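Tannase (Lactobacillus plantarum, PDB 3WA7) hydrolyses the ester bonds of tannins, releasing gallic acid, probably as a serine esterase of the alpha/beta-hydrolase fold. Local coordinates at residues A65-L70 / G105-A110; A138-V143 / D195-V200. All blocks are in the same frame, centred on the assembly; numbering follows the deposited sequence.

Both contacts are buried and adjoin the large central sheet of the alpha/beta-hydrolase fold, with their centres about 12 Å apart. Contact 1 (65-70 with 105-110) lies within the sheet, where two neighbouring parallel strands are joined by backbone hydrogen bonds and by apolar side chains. Contact 2 (138-143 with 195-200) lies beside it, where helix 131-145 packs on the segment leading into strand 199-203, and there a salt bridge does the polar work while two isoleucines supply the apolar packing. Strand 107-111 runs on to helix 131-145, and V143 touches both I69 and V109, at 3.9 Å from its CG1 to I69 CD1, so the two contacts meet through the packing of V143.

Contact 1 of 2, residues A65-L70 / G105-A110; sequences ATAPIL and GYVVVA. With ACT (acetate ion), chain D.
The pyrrolidine ring of P68 crosses the Y106 ring obliquely, its CD 3.8 Å from CD2 of the tyrosine. Next to it, CB of A67 rests against the carbonyl O of G105 at 3.4 Å, just where the chain leaves helix 95-103 through a Schellman motif. From here strands 69-72 and 107-111 run parallel as the two strands of a beta-alpha-beta unit. V107 bonds through both its N and its O to the neighbouring strand, on the two residues flanking I69: its N donates to P68 O (2.9 Å), and its O accepts from L70 N (2.9 Å). The ladder continues from V109 N to L70 O at 3.0 Å. I69, V107 and V109 share one face of the sheet; CG1 of I69 beside the backbone N (chi1 -62°) leaves CG2 anti to it, within 3.8 Å of V109 CG2. L70 and V108 point to the other face, against A101 of helix 95-103. The Y106 hydroxyl is hydrogen-bonded to D465 on helix 457-468, while its ring meets F461 edge-to-face. Among the side chains the pairing is entirely apolar, which implies that the backbone bonds set the register, while the side chains add apolar packing on both faces.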
loop_
_atom_site.group_PDB
_atom_site.type_symbol
_atom_site.label_atom_id
_atom_site.label_comp_id
_atom_site.label_asym_id
_atom_site.label_seq_id
_atom_site.Cartn_x
_atom_site.Cartn_y
_atom_site.Cartn_z
ATOM N N ALA A 65 -1.014 18.646 -21.691
ATOM C CA ALA A 65 0.223 17.946 -22.027
ATOM C C ALA A 65 1.168 17.674 -20.860
ATOM O O ALA A 65 2.042 16.813 -20.965
ATOM C CB ALA A 65 0.969 18.721 -23.106
ATOM N N THR A 66 0.989 18.380 -19.747
ATOM C CA THR A 66 1.899 18.228 -18.611
ATOM C C THR A 66 1.306 17.775 -17.279
ATOM O O THR A 66 2.046 17.531 -16.328
ATOM C CB THR A 66 2.633 19.552 -18.340
ATOM O OG1 THR A 66 1.695 20.523 -17.858
ATOM C CG2 THR A 66 3.271 20.077 -19.616
ATOM N N ALA A 67 -0.014 17.664 -17.203
ATOM C CA ALA A 67 -0.662 17.272 -15.956
ATOM C C ALA A 67 -0.257 15.888 -15.461
ATOM O O ALA A 67 -0.156 14.942 -16.238
ATOM C CB ALA A 67 -2.182 17.340 -16.115
ATOM N N PRO A 68 0.002 15.760 -14.148
ATOM C CA PRO A 68 0.381 14.456 -13.604
ATOM C C PRO A 68 -0.837 13.550 -13.735
ATOM O O PRO A 68 -1.973 14.030 -13.740
ATOM C CB PRO A 68 0.680 14.764 -12.135
ATOM C CG PRO A 68 1.084 16.200 -12.149
ATOM C CD PRO A 68 0.114 16.812 -13.124
ATOM N N ILE A 69 -0.609 12.249 -13.853
ATOM C CA ILE A 69 -1.713 11.306 -13.938
ATOM C C ILE A 69 -1.693 10.471 -12.663
ATOM O O ILE A 69 -0.851 9.588 -12.494
ATOM C CB ILE A 69 -1.589 10.383 -15.171
ATOM C CG1 ILE A 69 -1.639 11.223 -16.451
ATOM C CG2 ILE A 69 -2.722 9.359 -15.175
ATOM C CD1 ILE A 69 -1.504 10.409 -17.729
ATOM N N LEU A 70 -2.608 10.785 -11.753
ATOM C CA LEU A 70 -2.709 10.063 -10.488
ATOM C C LEU A 70 -3.484 8.781 -10.744
ATOM O O LEU A 70 -4.550 8.813 -11.361
ATOM C CB LEU A 70 -3.455 10.907 -9.455
ATOM C CG LEU A 70 -3.530 10.351 -8.030
ATOM C CD1 LEU A 70 -2.160 10.456 -7.373
ATOM C CD2 LEU A 70 -4.557 11.141 -7.228
ATOM N N GLY A 105 -5.558 20.040 -10.552
ATOM C CA GLY A 105 -5.091 19.978 -11.926
ATOM C C GLY A 105 -4.553 18.633 -12.382
ATOM O O GLY A 105 -3.956 18.529 -13.454
ATOM N N TYR A 106 -4.757 17.596 -11.578
ATOM C CA TYR A 106 -4.274 16.266 -11.946
ATOM C C TYR A 106 -5.305 15.505 -12.764
ATOM O O TYR A 106 -6.509 15.659 -12.561
ATOM C CB TYR A 106 -3.991 15.416 -10.705
ATOM C CG TYR A 106 -3.040 16.011 -9.696
ATOM C CD1 TYR A 106 -3.021 15.537 -8.386
ATOM C CD2 TYR A 106 -2.164 17.042 -10.038
ATOM C CE1 TYR A 106 -2.162 16.073 -7.437
ATOM C CE2 TYR A 106 -1.296 17.588 -9.092
ATOM C CZ TYR A 106 -1.304 17.098 -7.794
ATOM O OH TYR A 106 -0.463 17.631 -6.844
ATOM N N VAL A 107 -4.824 14.693 -13.698
ATOM C CA VAL A 107 -5.709 13.837 -14.467
ATOM C C VAL A 107 -5.749 12.598 -13.571
ATOM O O VAL A 107 -4.749 12.262 -12.933
ATOM C CB VAL A 107 -5.112 13.478 -15.845
ATOM C CG1 VAL A 107 -5.826 12.260 -16.434
ATOM C CG2 VAL A 107 -5.270 14.663 -16.789
ATOM N N VAL A 108 -6.897 11.939 -13.490
ATOM C CA VAL A 108 -7.007 10.756 -12.646
ATOM C C VAL A 108 -7.512 9.547 -13.416
ATOM O O VAL A 108 -8.546 9.604 -14.084
ATOM C CB VAL A 108 -7.961 10.996 -11.443
ATOM C CG1 VAL A 108 -8.038 9.737 -10.573
ATOM C CG2 VAL A 108 -7.480 12.184 -10.619
ATOM N N VAL A 109 -6.759 8.457 -13.345
ATOM C CA VAL A 109 -7.171 7.221 -13.993
ATOM C C VAL A 109 -7.307 6.222 -12.853
ATOM O O VAL A 109 -6.321 5.828 -12.229
ATOM C CB VAL A 109 -6.131 6.736 -15.027
ATOM C CG1 VAL A 109 -6.564 5.391 -15.612
ATOM C CG2 VAL A 109 -6.006 7.765 -16.148
ATOM N N ALA A 110 -8.550 5.850 -12.560
ATOM C CA ALA A 110 -8.847 4.922 -11.477
ATOM C C ALA A 110 -9.234 3.571 -12.055
ATOM O O ALA A 110 -10.322 3.408 -12.605
ATOM C CB ALA A 110 -9.980 5.474 -10.623
HETATM C C ACT D . -2.534 21.198 -24.580
HETATM O O ACT D . -2.909 20.555 -25.521
HETATM O OXT ACT D . -1.664 20.774 -23.870
HETATM C CH3 ACT D . -3.131 22.545 -24.310
#

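Contact 2 of 2, residues A138-V143 / D195-V200; sequences AAIRYV and DDIFAV
R141 and D195 lie side by side and point the same way, joining helix 131-145 of the alpha/beta-hydrolase fold to the loop that leads into strand 199-203. The arginine chain is extended from CG to NE, which carries the guanidinium past D195 CB to the carboxylate. There it grips side-on with two nitrogens on a single oxygen: NE lies 2.9 Å and NH2 2.8 Å from D195 OD2, in a salt bridge. OD2 sits near the guanidinium plane, and the two flat groups are turned only 22° apart. NH2 comes to the syn side of OD2 and NE to the anti side, both from the same face of the carboxylate and tilted out of its plane. The second oxygen, OD1, is taken by K137 and the backbone N of N177, while NH1 of the arginine pairs with E182, so both ends of the bridge belong to a wider charge network. An alanine in place of R141 would probably leave D195 OD2 without these two donors, take from E182 its salt bridge to the arginine, and leave the buried carboxylate less firmly fixed.

One residue earlier on the helix, I140 is directed at the loop. Its CG1 beside the backbone N (chi1 -65°) leaves CG2 anti to it, pressing on D195 CA at 3.6 Å. I140 and I197 cross at about a right angle, and M71 of strand 69-72 also touches I140. At their crossing the end methyl of I140, CD1, meets CG2 of I197 at 3.6 Å.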
loop_
_atom_site.group_PDB
_atom_site.type_symbol
_atom_site.label_atom_id
_atom_site.label_comp_id
_atom_site.label_asym_id
_atom_site.label_seq_id
_atom_site.Cartn_x
_atom_site.Cartn_y
_atom_site.Cartn_z
ATOM N N ALA A 138 -1.393 -3.643 -16.219
ATOM C CA ALA A 138 -2.168 -3.594 -17.455
ATOM C C ALA A 138 -2.802 -2.214 -17.594
ATOM O O ALA A 138 -2.840 -1.647 -18.686
ATOM C CB ALA A 138 -3.252 -4.667 -17.450
ATOM N N ALA A 139 -3.301 -1.679 -16.483
ATOM C CA ALA A 139 -3.923 -0.359 -16.497
ATOM C C ALA A 139 -2.884 0.702 -16.845
ATOM O O ALA A 139 -3.161 1.626 -17.608
ATOM C CB ALA A 139 -4.554 -0.057 -15.143
ATOM N N ILE A 140 -1.689 0.575 -16.278
ATOM C CA ILE A 140 -0.619 1.518 -16.569
ATOM C C ILE A 140 -0.244 1.426 -18.050
ATOM O O ILE A 140 -0.050 2.446 -18.710
ATOM C CB ILE A 140 0.624 1.235 -15.705
ATOM C CG1 ILE A 140 0.279 1.479 -14.235
ATOM C CG2 ILE A 140 1.797 2.118 -16.156
ATOM C CD1 ILE A 140 1.351 1.006 -13.254
ATOM N N ARG A 141 -0.147 0.209 -18.580
ATOM C CA ARG A 141 0.193 0.052 -19.994
ATOM C C ARG A 141 -0.875 0.687 -20.880
ATOM O O ARG A 141 -0.556 1.287 -21.904
ATOM C CB ARG A 141 0.368 -1.427 -20.356
ATOM C CG ARG A 141 1.538 -2.057 -19.636
ATOM C CD ARG A 141 1.913 -3.417 -20.193
ATOM N NE ARG A 141 3.155 -3.861 -19.571
ATOM C CZ ARG A 141 3.912 -4.857 -20.014
ATOM N NH1 ARG A 141 3.561 -5.537 -21.098
ATOM N NH2 ARG A 141 5.031 -5.163 -19.372
ATOM N N TYR A 142 -2.138 0.558 -20.483
ATOM C CA TYR A 142 -3.230 1.147 -21.254
ATOM C C TYR A 142 -3.032 2.660 -21.327
ATOM O O TYR A 142 -3.148 3.264 -22.391
ATOM C CB TYR A 142 -4.584 0.858 -20.598
ATOM C CG TYR A 142 -5.744 1.487 -21.339
ATOM C CD1 TYR A 142 -6.343 0.835 -22.419
ATOM C CD2 TYR A 142 -6.196 2.765 -21.006
ATOM C CE1 TYR A 142 -7.362 1.445 -23.153
ATOM C CE2 TYR A 142 -7.211 3.384 -21.734
ATOM C CZ TYR A 142 -7.785 2.719 -22.805
ATOM O OH TYR A 142 -8.767 3.341 -23.537
ATOM N N VAL A 143 -2.735 3.264 -20.183
ATOM C CA VAL A 143 -2.525 4.706 -20.114
ATOM C C VAL A 143 -1.350 5.156 -20.977
ATOM O O VAL A 143 -1.488 6.066 -21.797
ATOM C CB VAL A 143 -2.282 5.162 -18.657
ATOM C CG1 VAL A 143 -1.822 6.620 -18.623
ATOM C CG2 VAL A 143 -3.558 5.001 -17.849
ATOM N N ASP A 195 5.253 -0.298 -18.332
ATOM C CA ASP A 195 4.470 -0.085 -17.118
ATOM C C ASP A 195 5.272 0.534 -15.971
ATOM O O ASP A 195 4.834 0.518 -14.820
ATOM C CB ASP A 195 3.802 -1.393 -16.655
ATOM C CG ASP A 195 4.784 -2.532 -16.484
ATOM O OD1 ASP A 195 5.780 -2.362 -15.751
ATOM O OD2 ASP A 195 4.548 -3.607 -17.079
ATOM N N ASP A 196 6.446 1.077 -16.283
ATOM C CA ASP A 196 7.250 1.737 -15.264
ATOM C C ASP A 196 6.559 3.078 -15.030
ATOM O O ASP A 196 5.962 3.640 -15.952
ATOM C CB ASP A 196 8.692 1.945 -15.751
ATOM C CG ASP A 196 8.773 2.797 -17.002
ATOM O OD1 ASP A 196 9.211 3.963 -16.906
ATOM O OD2 ASP A 196 8.396 2.299 -18.084
ATOM N N ILE A 197 6.617 3.583 -13.803
ATOM C CA ILE A 197 5.960 4.845 -13.491
ATOM C C ILE A 197 6.915 5.903 -12.954
ATOM O O ILE A 197 8.089 5.631 -12.699
ATOM C CB ILE A 197 4.809 4.631 -12.487
ATOM C CG1 ILE A 197 5.351 4.033 -11.186
ATOM C CG2 ILE A 197 3.748 3.719 -13.111
ATOM C CD1 ILE A 197 4.290 3.811 -10.121
ATOM N N PHE A 198 6.389 7.108 -12.776
ATOM C CA PHE A 198 7.165 8.251 -12.305
ATOM C C PHE A 198 7.368 8.334 -10.792
ATOM O O PHE A 198 8.479 8.580 -10.324
ATOM C CB PHE A 198 6.498 9.539 -12.797
ATOM C CG PHE A 198 7.196 10.798 -12.358
ATOM C CD1 PHE A 198 8.447 11.130 -12.867
ATOM C CD2 PHE A 198 6.585 11.666 -11.458
ATOM C CE1 PHE A 198 9.081 12.316 -12.487
ATOM C CE2 PHE A 198 7.211 12.857 -11.071
ATOM C CZ PHE A 198 8.461 13.181 -11.588
ATOM N N ALA A 199 6.301 8.138 -10.030
ATOM C CA ALA A 199 6.410 8.232 -8.580
ATOM C C ALA A 199 5.424 7.333 -7.863
ATOM O O ALA A 199 4.399 6.934 -8.421
ATOM C CB ALA A 199 6.211 9.679 -8.141
ATOM N N VAL A 200 5.743 7.035 -6.609
ATOM C CA VAL A 200 4.918 6.170 -5.782
ATOM C C VAL A 200 4.449 6.842 -4.498
ATOM O O VAL A 200 5.247 7.433 -3.770
ATOM C CB VAL A 200 5.701 4.898 -5.352
ATOM C CG1 VAL A 200 4.909 4.118 -4.300
ATOM C CG2 VAL A 200 5.980 4.020 -6.553
#